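Myosin IE heavy chain (Dictyostelium discoideum, PDB 1LKX) is the heavy chain of a single-headed myosin, an actin-activated ATPase that works as a microfilament motor and may move membranes relative to actin. Local coordinates at residues 628-633 against 675-680; 429-434 against 669-674; 200-205 against 268-273; 217-222 against 273-278. All blocks are in the same frame, centred on the assembly; numbering follows the deposited sequence.

In the fold
The four contacts form two pairs on opposite sides of the centre of the motor domain. Contacts 3 and 4 come first along the chain and have their centres 8 Å apart. They share helix 260-276 and Ile-273, in the part of the head known in myosins as the upper 50 kDa subdomain. Contacts 1 and 2, with centres 10 Å apart, meet at the two-stranded antiparallel sheet 670-672/677-679. There the end of long helix 398-430, the relay helix by its place in the myosin fold, reaches the converter region. About 58 to 68 Å separates the centres across the pairs, so one pair packs the head and the other lies toward the lever arm.

Contact 1. Residues 628-633 against 675-680; sequences IEYTRF and TKVFIR
Tyr-630 lies against residues 675-677, where the turn of the converter hairpin leads into strand 677-679. Its CB sits beside Thr-675 O, and CG follows the same carbonyl. CD1 passes over the Thr-675 backbone, where Lys-676 N stands 3.7 Å above the ring plane, offset toward the rim. On the other flank CD2 and CE2 turn the ring edge to Val-677 CG2. CZ then runs past Lys-676 O at 3.7 Å, and the OH at the tip hydrogen-bonds to Gly-673 O and Lys-653 NZ. The backbones beneath form a single antiparallel bridge with Glu-629 and Lys-676 as its non-hydrogen-bonded pair. Val-677 N gives an almost straight bond (175°) to Ile-628 O at 2.8 Å, entering above the carbonyl plane, whereas Tyr-630 N reaches Thr-675 O at 2.6 Å in the carbonyl plane but more bent (136°). A serine in place of Tyr-630 would remove the ring and would probably lose the cover over the backbone of Thr-675 and Lys-676 and the ties of the OH to Gly-673 and Lys-653. Alongside, the Glu-629 and Lys-676 chains point the same way in a long salt bridge, OE2 to NZ 3.9 Å, the lysine nitrogen being less surely placed, while Arg-632 NH1 weakly holds Glu-629 OE1. The bridge is therefore fixed chiefly by main-chain bonds and an anchored aromatic ring, with loosely paired charges beside it.

Contact 2. Residues 429-434 against 669-674; sequences EGIEWK and EIRMGK. Unlike the reference sequence in segment 429-434: Glu-429 (reference Lys).
A Schellman motif closes helix 398-430, the relay helix of the myosin head, and the turn it makes sets residues 429-432 against the first strand and the turn of the converter hairpin 670-672/677-679. The touching parts run 141° apart. Gly-430 adopts the positive phi (83°) that ends the helix, and after it Ile-431 turns to the hairpin. Ile-431 crosses Arg-671 obliquely and works with two branches. CG2 lies anti to the backbone N and meets Arg-671 NH1 at 3.9 Å, also coming close to the CB and CG of that bent chain. CD1 reaches toward the hairpin turn and rests against Gly-673 CA, 3.8 Å away, where the absence of a side chain leaves the backbone itself to be touched. Phe-678 and Phe-624 also pack on Ile-431.

Glu-429, which differs from the reference sequence, crosses Lys-674 obliquely too, but here the encounter is between a carboxylate and an aliphatic chain. The glutamate bends at chi2, so that OE2 comes beside Lys-674 CB and lies 3.2 Å from Lys-674 N. OE1 is held by a hydrogen bond from Thr-675 OG1. The lysine folds its methylenes around the end of the helix, CE passing Glu-429 O at 3.4 Å, and its NZ makes a weak hydrogen bond to Arg-428 O. With the lysine end turned there, Glu-429 OE2 and Lys-674 NZ stay 5.2 Å apart.

Contact 3. Residues 200-205 against 268-273; sequences HIFYQM and RILAAI
This is a wholly apolar, buried helix-helix crossing within the upper 50 kDa part of the myosin head, where the short helix 200-206 runs nearly perpendicular to helix 260-276. The axes of the two segments approach to 10.9 Å at a crossing angle of -97°, so the contact is confined to one patch, and Leu-270 is its centre. Its side chain points toward helix 200-206 and is met by three residues there. CD1 meets Ile-201 CG1 at 3.5 Å, the two chains crossing at about a right angle. CD2 approaches Phe-202 CE1 at 3.7 Å, obliquely to the ring, while CB takes the methyl end of Met-205, whose CE lies 3.8 Å away and also nears CD1. Met-205 gets there with CG anti to the backbone N (chi1 155°) and a bend at the thioether. The Phe-202 ring continues past the leucine, and its CZ comes to Ile-273 CG2 at 4.1 Å, one helical turn further on. Tyr-357 of helix 342-372 meets the same ring and also packs on Ile-201 and Leu-270. An alanine in place of Phe-202 would remove the ring, and would probably loosen the hold on Leu-270 CD2 and lose the link to Ile-273. With no hydrogen bond between the segments, their alignment rests on the fit of aliphatic, thioether and aromatic side chains shielded from water.

Contact 4. Residues 217-222 against 273-278; sequences LGLTPN and ILHIGN
Gly-218, with a positive phi of 81°, ends helix 211-217 in a Schellman motif, and the loop it opens lies with its backbone beside the last turns of helix 260-276 in the upper 50 kDa part of the head, the nearest alpha carbons being those of Leu-219 and His-275 at 8.2 Å. His-275 spans that gap. With CG anti to its carbonyl carbon, the imidazole swings out so that its edge faces the glycine. NE2 donates a hydrogen bond to Gly-218 O, 3.0 Å long with an angle of 154° at the hydrogen. The carbonyl oxygen lies in the imidazole plane, yet the nitrogen stands well above the plane of the carbonyl, 71° out of it. A beta carbon on Gly-218 would lie about 3.2 Å from His-275 CE1 and would also jam against the preceding carbonyl oxygen, so both the turn and its neighbour suit glycine. Beside the bond, Leu-219 CD2 packs at 3.7 Å from NE2 and at 4.0 Å from Leu-274 CD1, the two leucines crossing at about a right angle. Phe-202 and Leu-206 of helix 200-206 border Leu-274, and Ala-304, Ala-305 and Cys-308 of helix 299-309 pack against the imidazole. A buried ring is thus given a main-chain acceptor just past the helix end, which would probably favour the tautomer with the hydrogen on NE2, while the leucines add an apolar contact beside it.

Contact 1. Residues 628-633 against 675-680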
# COMPACT_ATOMS: atom_id res chain seq x y z
N ILE A 628 -6.55 -19.60 25.24
CA ILE A 628 -5.69 -19.06 26.28
C ILE A 628 -4.74 -20.13 26.82
O ILE A 628 -5.16 -21.21 27.24
CB ILE A 628 -6.52 -18.47 27.45
CG1 ILE A 628 -7.61 -17.54 26.89
CG2 ILE A 628 -5.61 -17.71 28.41
CD1 ILE A 628 -8.55 -16.94 27.94
N GLU A 629 -3.45 -19.81 26.78
CA GLU A 629 -2.39 -20.70 27.25
C GLU A 629 -2.74 -21.15 28.67
O GLU A 629 -3.58 -20.54 29.33
CB GLU A 629 -1.07 -19.93 27.24
CG GLU A 629 -0.85 -19.12 25.96
CD GLU A 629 0.02 -17.89 26.19
OE1 GLU A 629 -0.33 -17.09 27.07
OE2 GLU A 629 1.04 -17.72 25.47
N TYR A 630 -2.09 -22.22 29.14
CA TYR A 630 -2.36 -22.74 30.48
C TYR A 630 -1.91 -21.87 31.65
O TYR A 630 -2.74 -21.28 32.35
CB TYR A 630 -1.75 -24.13 30.63
CG TYR A 630 -2.70 -25.25 30.29
CD1 TYR A 630 -2.22 -26.49 29.87
CD2 TYR A 630 -4.08 -25.08 30.39
CE1 TYR A 630 -3.08 -27.52 29.54
CE2 TYR A 630 -4.95 -26.12 30.07
CZ TYR A 630 -4.44 -27.33 29.64
OH TYR A 630 -5.28 -28.36 29.28
N THR A 631 -0.60 -21.81 31.87
CA THR A 631 -0.03 -21.03 32.97
C THR A 631 -0.56 -19.60 33.04
O THR A 631 -0.42 -18.91 34.05
CB THR A 631 1.51 -20.99 32.87
OG1 THR A 631 2.01 -22.30 32.58
CG2 THR A 631 2.11 -20.51 34.19
N ARG A 632 -1.18 -19.15 31.95
CA ARG A 632 -1.74 -17.81 31.87
C ARG A 632 -3.13 -17.77 32.51
O ARG A 632 -3.59 -16.72 32.95
CB ARG A 632 -1.83 -17.36 30.41
CG ARG A 632 -2.11 -15.88 30.22
CD ARG A 632 -2.10 -15.52 28.74
NE ARG A 632 -1.94 -14.08 28.53
CZ ARG A 632 -1.78 -13.51 27.34
NH1 ARG A 632 -1.77 -14.26 26.24
NH2 ARG A 632 -1.63 -12.19 27.24
N PHE A 633 -3.78 -18.93 32.54
CA PHE A 633 -5.11 -19.06 33.13
C PHE A 633 -4.95 -19.13 34.64
O PHE A 633 -5.58 -18.38 35.40
CB PHE A 633 -5.80 -20.32 32.63
CG PHE A 633 -7.30 -20.32 32.83
CD1 PHE A 633 -8.08 -19.30 32.30
CD2 PHE A 633 -7.91 -21.34 33.56
CE1 PHE A 633 -9.46 -19.29 32.48
CE2 PHE A 633 -9.29 -21.33 33.75
CZ PHE A 633 -10.07 -20.30 33.21
N THR A 675 -1.16 -27.66 26.47
CA THR A 675 -0.59 -26.50 27.15
C THR A 675 -1.50 -25.27 27.13
O THR A 675 -1.20 -24.27 27.79
CB THR A 675 0.79 -26.13 26.56
OG1 THR A 675 0.77 -26.30 25.13
CG2 THR A 675 1.88 -26.99 27.17
N LYS A 676 -2.60 -25.36 26.39
CA LYS A 676 -3.55 -24.25 26.29
C LYS A 676 -4.98 -24.77 26.49
O LYS A 676 -5.25 -25.96 26.32
CB LYS A 676 -3.45 -23.59 24.91
CG LYS A 676 -2.19 -22.79 24.64
CD LYS A 676 -2.14 -22.37 23.16
CE LYS A 676 -0.99 -21.41 22.86
NZ LYS A 676 -1.26 -20.01 23.32
N VAL A 677 -5.87 -23.86 26.87
CA VAL A 677 -7.29 -24.18 27.07
C VAL A 677 -8.03 -23.58 25.88
O VAL A 677 -7.56 -22.61 25.29
CB VAL A 677 -7.85 -23.53 28.35
CG1 VAL A 677 -9.34 -23.82 28.48
CG2 VAL A 677 -7.12 -24.05 29.55
N PHE A 678 -9.17 -24.16 25.52
CA PHE A 678 -9.93 -23.64 24.40
C PHE A 678 -11.39 -23.41 24.79
O PHE A 678 -12.00 -24.27 25.43
CB PHE A 678 -9.83 -24.60 23.22
CG PHE A 678 -8.43 -24.74 22.67
CD1 PHE A 678 -7.42 -25.26 23.46
CD2 PHE A 678 -8.13 -24.31 21.38
CE1 PHE A 678 -6.11 -25.37 22.96
CE2 PHE A 678 -6.83 -24.41 20.87
CZ PHE A 678 -5.82 -24.93 21.66
N ILE A 679 -11.93 -22.26 24.41
CA ILE A 679 -13.31 -21.90 24.72
C ILE A 679 -14.07 -21.50 23.45
O ILE A 679 -14.03 -20.34 23.03
CB ILE A 679 -13.37 -20.72 25.73
CG1 ILE A 679 -12.61 -21.08 27.02
CG2 ILE A 679 -14.81 -20.38 26.04
CD1 ILE A 679 -11.11 -21.09 26.90
N ARG A 680 -14.78 -22.45 22.86
CA ARG A 680 -15.51 -22.23 21.62
C ARG A 680 -16.14 -20.87 21.35
O ARG A 680 -15.73 -20.18 20.42
CB ARG A 680 -16.57 -23.30 21.44
CG ARG A 680 -17.29 -23.20 20.10
CD ARG A 680 -18.05 -24.47 19.74
NE ARG A 680 -17.17 -25.63 19.56
CZ ARG A 680 -16.78 -26.45 20.53
NH1 ARG A 680 -17.18 -26.25 21.78
NH2 ARG A 680 -16.00 -27.49 20.26

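Contact 2. Residues 429-434 against 669-674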
# COMPACT_ATOMS: atom_id res chain seq x y z
N GLU A 429 -1.58 -29.19 19.29
CA GLU A 429 -1.98 -29.16 20.70
C GLU A 429 -2.78 -30.42 20.98
O GLU A 429 -2.97 -30.82 22.13
CB GLU A 429 -2.86 -27.94 21.01
CG GLU A 429 -2.13 -26.72 21.57
CD GLU A 429 -1.40 -26.99 22.90
OE1 GLU A 429 -1.19 -26.02 23.66
OE2 GLU A 429 -1.03 -28.16 23.16
N GLY A 430 -3.26 -31.03 19.90
CA GLY A 430 -4.04 -32.25 20.00
C GLY A 430 -5.51 -32.00 20.30
O GLY A 430 -6.05 -32.55 21.26
N ILE A 431 -6.15 -31.17 19.49
CA ILE A 431 -7.56 -30.87 19.68
C ILE A 431 -8.37 -31.39 18.51
O ILE A 431 -8.54 -30.69 17.52
CB ILE A 431 -7.82 -29.35 19.79
CG1 ILE A 431 -6.94 -28.74 20.88
CG2 ILE A 431 -9.30 -29.10 20.08
CD1 ILE A 431 -7.19 -29.31 22.26
N GLU A 432 -8.85 -32.63 18.63
CA GLU A 432 -9.66 -33.28 17.60
C GLU A 432 -10.05 -32.23 16.58
O GLU A 432 -10.85 -31.33 16.87
CB GLU A 432 -10.91 -33.90 18.23
CG GLU A 432 -10.61 -34.86 19.38
CD GLU A 432 -10.18 -36.25 18.93
OE1 GLU A 432 -11.07 -37.06 18.57
OE2 GLU A 432 -8.96 -36.53 18.93
N TRP A 433 -9.48 -32.33 15.38
CA TRP A 433 -9.75 -31.33 14.36
C TRP A 433 -10.00 -31.86 12.95
O TRP A 433 -9.20 -32.64 12.42
CB TRP A 433 -8.58 -30.33 14.34
CG TRP A 433 -8.81 -29.14 13.44
CD1 TRP A 433 -8.15 -28.85 12.28
CD2 TRP A 433 -9.80 -28.12 13.61
NE1 TRP A 433 -8.68 -27.72 11.71
CE2 TRP A 433 -9.69 -27.25 12.51
CE3 TRP A 433 -10.76 -27.87 14.59
CZ2 TRP A 433 -10.52 -26.14 12.36
CZ3 TRP A 433 -11.58 -26.76 14.44
CH2 TRP A 433 -11.46 -25.91 13.33
N LYS A 434 -11.11 -31.45 12.36
CA LYS A 434 -11.42 -31.84 10.99
C LYS A 434 -10.70 -30.81 10.12
O LYS A 434 -11.20 -29.70 9.92
CB LYS A 434 -12.93 -31.81 10.74
CG LYS A 434 -13.68 -30.67 11.40
CD LYS A 434 -15.16 -30.78 11.09
CE LYS A 434 -16.01 -30.00 12.08
NZ LYS A 434 -15.92 -30.58 13.45
N GLU A 669 -17.98 -26.91 25.07
CA GLU A 669 -17.72 -25.50 24.88
C GLU A 669 -16.24 -25.26 25.14
O GLU A 669 -15.71 -24.20 24.80
CB GLU A 669 -18.57 -24.68 25.86
CG GLU A 669 -18.53 -23.17 25.62
CD GLU A 669 -19.48 -22.72 24.52
OE1 GLU A 669 -19.43 -21.53 24.14
OE2 GLU A 669 -20.29 -23.55 24.03
N ILE A 670 -15.59 -26.23 25.76
CA ILE A 670 -14.16 -26.12 26.07
C ILE A 670 -13.39 -27.43 25.99
O ILE A 670 -13.83 -28.46 26.50
CB ILE A 670 -13.94 -25.54 27.48
CG1 ILE A 670 -14.11 -24.02 27.46
CG2 ILE A 670 -12.56 -25.91 27.98
CD1 ILE A 670 -15.54 -23.55 27.48
N ARG A 671 -12.23 -27.37 25.35
CA ARG A 671 -11.37 -28.53 25.21
C ARG A 671 -10.04 -28.24 25.88
O ARG A 671 -9.49 -27.15 25.74
CB ARG A 671 -11.12 -28.84 23.74
CG ARG A 671 -11.86 -30.05 23.24
CD ARG A 671 -13.36 -29.87 23.38
NE ARG A 671 -14.07 -30.87 22.60
CZ ARG A 671 -13.85 -31.09 21.30
NH1 ARG A 671 -12.95 -30.38 20.64
NH2 ARG A 671 -14.54 -32.03 20.67
N MET A 672 -9.53 -29.23 26.61
CA MET A 672 -8.26 -29.10 27.31
C MET A 672 -7.09 -29.50 26.41
O MET A 672 -7.01 -30.63 25.93
CB MET A 672 -8.27 -29.96 28.58
CG MET A 672 -9.34 -29.57 29.60
SD MET A 672 -9.13 -27.89 30.28
CE MET A 672 -8.00 -28.23 31.61
N GLY A 673 -6.18 -28.55 26.18
CA GLY A 673 -5.03 -28.82 25.34
C GLY A 673 -3.81 -29.21 26.14
O GLY A 673 -3.81 -29.11 27.36
N LYS A 674 -2.77 -29.64 25.43
CA LYS A 674 -1.52 -30.05 26.07
C LYS A 674 -0.87 -28.90 26.86
O LYS A 674 -0.13 -29.14 27.82
CB LYS A 674 -0.54 -30.57 25.01
CG LYS A 674 -1.05 -31.80 24.28
CD LYS A 674 0.03 -32.48 23.43
CE LYS A 674 0.33 -31.70 22.16
NZ LYS A 674 1.18 -32.48 21.22

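Contact 3. Residues 200-205 against 268-273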
# COMPACT_ATOMS: atom_id res chain seq x y z
N HIS A 200 -1.32 13.96 -8.57
CA HIS A 200 -2.17 15.10 -8.27
C HIS A 200 -1.46 16.44 -8.19
O HIS A 200 -1.75 17.35 -8.97
CB HIS A 200 -2.94 14.87 -6.97
CG HIS A 200 -3.88 13.71 -7.02
ND1 HIS A 200 -4.43 13.25 -8.20
CD2 HIS A 200 -4.36 12.92 -6.04
CE1 HIS A 200 -5.22 12.22 -7.94
NE2 HIS A 200 -5.19 12.00 -6.64
N ILE A 201 -0.53 16.55 -7.25
CA ILE A 201 0.20 17.79 -7.03
C ILE A 201 0.46 18.59 -8.30
O ILE A 201 0.28 19.79 -8.31
CB ILE A 201 1.52 17.52 -6.28
CG1 ILE A 201 2.11 18.83 -5.78
CG2 ILE A 201 2.49 16.80 -7.18
CD1 ILE A 201 1.23 19.55 -4.83
N PHE A 202 0.87 17.93 -9.37
CA PHE A 202 1.16 18.62 -10.62
C PHE A 202 -0.03 19.45 -11.05
O PHE A 202 0.09 20.65 -11.25
CB PHE A 202 1.50 17.64 -11.74
CG PHE A 202 2.89 17.08 -11.67
CD1 PHE A 202 3.98 17.92 -11.73
CD2 PHE A 202 3.10 15.72 -11.57
CE1 PHE A 202 5.27 17.40 -11.69
CE2 PHE A 202 4.37 15.19 -11.53
CZ PHE A 202 5.46 16.03 -11.59
N TYR A 203 -1.18 18.81 -11.19
CA TYR A 203 -2.39 19.52 -11.61
C TYR A 203 -2.85 20.54 -10.60
O TYR A 203 -3.26 21.63 -10.96
CB TYR A 203 -3.50 18.52 -11.87
CG TYR A 203 -3.11 17.46 -12.86
CD1 TYR A 203 -2.41 16.34 -12.47
CD2 TYR A 203 -3.43 17.61 -14.20
CE1 TYR A 203 -2.03 15.37 -13.40
CE2 TYR A 203 -3.05 16.66 -15.13
CZ TYR A 203 -2.35 15.54 -14.73
OH TYR A 203 -2.02 14.59 -15.66
N GLN A 204 -2.76 20.19 -9.33
CA GLN A 204 -3.20 21.08 -8.27
C GLN A 204 -2.33 22.32 -8.14
O GLN A 204 -2.82 23.41 -7.86
CB GLN A 204 -3.24 20.30 -6.96
CG GLN A 204 -3.94 18.97 -7.12
CD GLN A 204 -4.12 18.23 -5.81
OE1 GLN A 204 -3.24 18.24 -4.96
NE2 GLN A 204 -5.27 17.58 -5.66
N MET A 205 -1.03 22.16 -8.36
CA MET A 205 -0.11 23.30 -8.29
C MET A 205 -0.43 24.28 -9.41
O MET A 205 -0.48 25.49 -9.20
CB MET A 205 1.33 22.82 -8.45
CG MET A 205 2.25 23.90 -8.98
SD MET A 205 3.82 23.22 -9.50
CE MET A 205 4.89 23.75 -8.16
N ARG A 268 9.84 24.63 -7.35
CA ARG A 268 10.82 24.73 -8.42
C ARG A 268 11.05 23.38 -9.06
O ARG A 268 10.96 23.26 -10.29
CB ARG A 268 12.13 25.30 -7.90
CG ARG A 268 12.01 26.72 -7.38
CD ARG A 268 13.33 27.47 -7.42
NE ARG A 268 13.65 28.03 -6.11
CZ ARG A 268 14.20 27.32 -5.13
NH1 ARG A 268 14.49 26.04 -5.32
NH2 ARG A 268 14.44 27.90 -3.96
N ILE A 269 11.35 22.37 -8.25
CA ILE A 269 11.58 21.03 -8.76
C ILE A 269 10.39 20.52 -9.57
O ILE A 269 10.57 19.95 -10.64
CB ILE A 269 11.89 20.05 -7.62
CG1 ILE A 269 13.29 20.34 -7.09
CG2 ILE A 269 11.81 18.62 -8.11
CD1 ILE A 269 13.65 19.55 -5.87
N LEU A 270 9.18 20.74 -9.08
CA LEU A 270 8.03 20.29 -9.85
C LEU A 270 7.99 21.04 -11.18
O LEU A 270 7.76 20.44 -12.24
CB LEU A 270 6.73 20.50 -9.08
CG LEU A 270 6.45 19.55 -7.93
CD1 LEU A 270 5.02 19.79 -7.47
CD2 LEU A 270 6.62 18.11 -8.35
N ALA A 271 8.22 22.35 -11.14
CA ALA A 271 8.21 23.17 -12.35
C ALA A 271 9.31 22.75 -13.33
O ALA A 271 9.14 22.79 -14.55
CB ALA A 271 8.37 24.63 -11.98
N ALA A 272 10.45 22.33 -12.77
CA ALA A 272 11.58 21.88 -13.57
C ALA A 272 11.18 20.61 -14.32
O ALA A 272 11.45 20.49 -15.52
CB ALA A 272 12.76 21.59 -12.67
N ILE A 273 10.55 19.68 -13.61
CA ILE A 273 10.12 18.43 -14.21
C ILE A 273 9.15 18.72 -15.34
O ILE A 273 9.19 18.08 -16.38
CB ILE A 273 9.44 17.51 -13.17
CG1 ILE A 273 10.49 17.07 -12.14
CG2 ILE A 273 8.83 16.30 -13.85
CD1 ILE A 273 9.91 16.39 -10.93

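Contact 4. Residues 217-222 against 273-278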
# COMPACT_ATOMS: atom_id res chain seq x y z
N LEU A 217 8.21 30.92 -12.02
CA LEU A 217 8.58 29.54 -12.34
C LEU A 217 8.60 29.29 -13.83
O LEU A 217 9.09 28.27 -14.29
CB LEU A 217 7.60 28.57 -11.68
CG LEU A 217 7.70 28.43 -10.16
CD1 LEU A 217 6.48 27.69 -9.65
CD2 LEU A 217 8.98 27.70 -9.79
N GLY A 218 8.06 30.22 -14.60
CA GLY A 218 8.03 30.06 -16.04
C GLY A 218 6.88 29.16 -16.45
O GLY A 218 6.86 28.62 -17.56
N LEU A 219 5.93 29.00 -15.54
CA LEU A 219 4.77 28.15 -15.78
C LEU A 219 3.54 28.93 -16.18
O LEU A 219 3.43 30.13 -15.90
CB LEU A 219 4.44 27.32 -14.53
CG LEU A 219 5.46 26.26 -14.11
CD1 LEU A 219 4.99 25.56 -12.87
CD2 LEU A 219 5.67 25.26 -15.23
N THR A 220 2.63 28.24 -16.84
CA THR A 220 1.37 28.81 -17.29
C THR A 220 0.29 27.91 -16.71
O THR A 220 0.38 26.69 -16.85
CB THR A 220 1.24 28.81 -18.82
OG1 THR A 220 -0.14 28.86 -19.19
CG2 THR A 220 1.88 27.56 -19.39
N PRO A 221 -0.73 28.50 -16.07
CA PRO A 221 -1.85 27.76 -15.46
C PRO A 221 -2.65 27.01 -16.50
O PRO A 221 -3.70 27.48 -16.94
CB PRO A 221 -2.66 28.87 -14.80
CG PRO A 221 -2.50 29.99 -15.75
CD PRO A 221 -1.00 29.95 -16.04
N ASN A 222 -2.16 25.84 -16.88
CA ASN A 222 -2.84 25.07 -17.90
C ASN A 222 -2.07 23.77 -18.16
O ASN A 222 -1.04 23.78 -18.82
CB ASN A 222 -2.93 25.92 -19.17
CG ASN A 222 -3.89 25.35 -20.20
OD1 ASN A 222 -3.57 24.38 -20.89
ND2 ASN A 222 -5.07 25.96 -20.30
N ILE A 273 10.55 19.68 -13.61
CA ILE A 273 10.12 18.43 -14.21
C ILE A 273 9.15 18.72 -15.34
O ILE A 273 9.19 18.08 -16.38
CB ILE A 273 9.44 17.51 -13.17
CG1 ILE A 273 10.49 17.07 -12.14
CG2 ILE A 273 8.83 16.30 -13.85
CD1 ILE A 273 9.91 16.39 -10.93
N LEU A 274 8.29 19.71 -15.12
CA LEU A 274 7.33 20.09 -16.14
C LEU A 274 8.02 20.68 -17.37
O LEU A 274 7.64 20.39 -18.50
CB LEU A 274 6.34 21.10 -15.59
CG LEU A 274 5.28 20.56 -14.64
CD1 LEU A 274 4.24 21.64 -14.37
CD2 LEU A 274 4.63 19.36 -15.28
N HIS A 275 9.05 21.49 -17.14
CA HIS A 275 9.77 22.08 -18.25
C HIS A 275 10.59 21.00 -18.96
O HIS A 275 10.58 20.92 -20.18
CB HIS A 275 10.67 23.21 -17.76
CG HIS A 275 9.93 24.48 -17.47
ND1 HIS A 275 10.26 25.32 -16.43
CD2 HIS A 275 8.86 25.04 -18.08
CE1 HIS A 275 9.42 26.34 -16.41
NE2 HIS A 275 8.56 26.20 -17.40
N ILE A 276 11.27 20.16 -18.19
CA ILE A 276 12.07 19.10 -18.78
C ILE A 276 11.24 18.31 -19.80
O ILE A 276 11.72 17.92 -20.85
CB ILE A 276 12.57 18.11 -17.70
CG1 ILE A 276 13.55 18.81 -16.76
CG2 ILE A 276 13.24 16.91 -18.36
CD1 ILE A 276 14.05 17.93 -15.62
N GLY A 277 9.97 18.10 -19.47
CA GLY A 277 9.10 17.36 -20.35
C GLY A 277 8.84 18.01 -21.70
O GLY A 277 8.37 17.35 -22.63
N ASN A 278 9.13 19.29 -21.80
CA ASN A 278 8.90 19.99 -23.05
C ASN A 278 10.15 20.16 -23.89
O ASN A 278 10.13 20.83 -24.92
CB ASN A 278 8.25 21.35 -22.77
CG ASN A 278 6.84 21.21 -22.25
OD1 ASN A 278 6.14 22.20 -22.04
ND2 ASN A 278 6.41 19.97 -22.03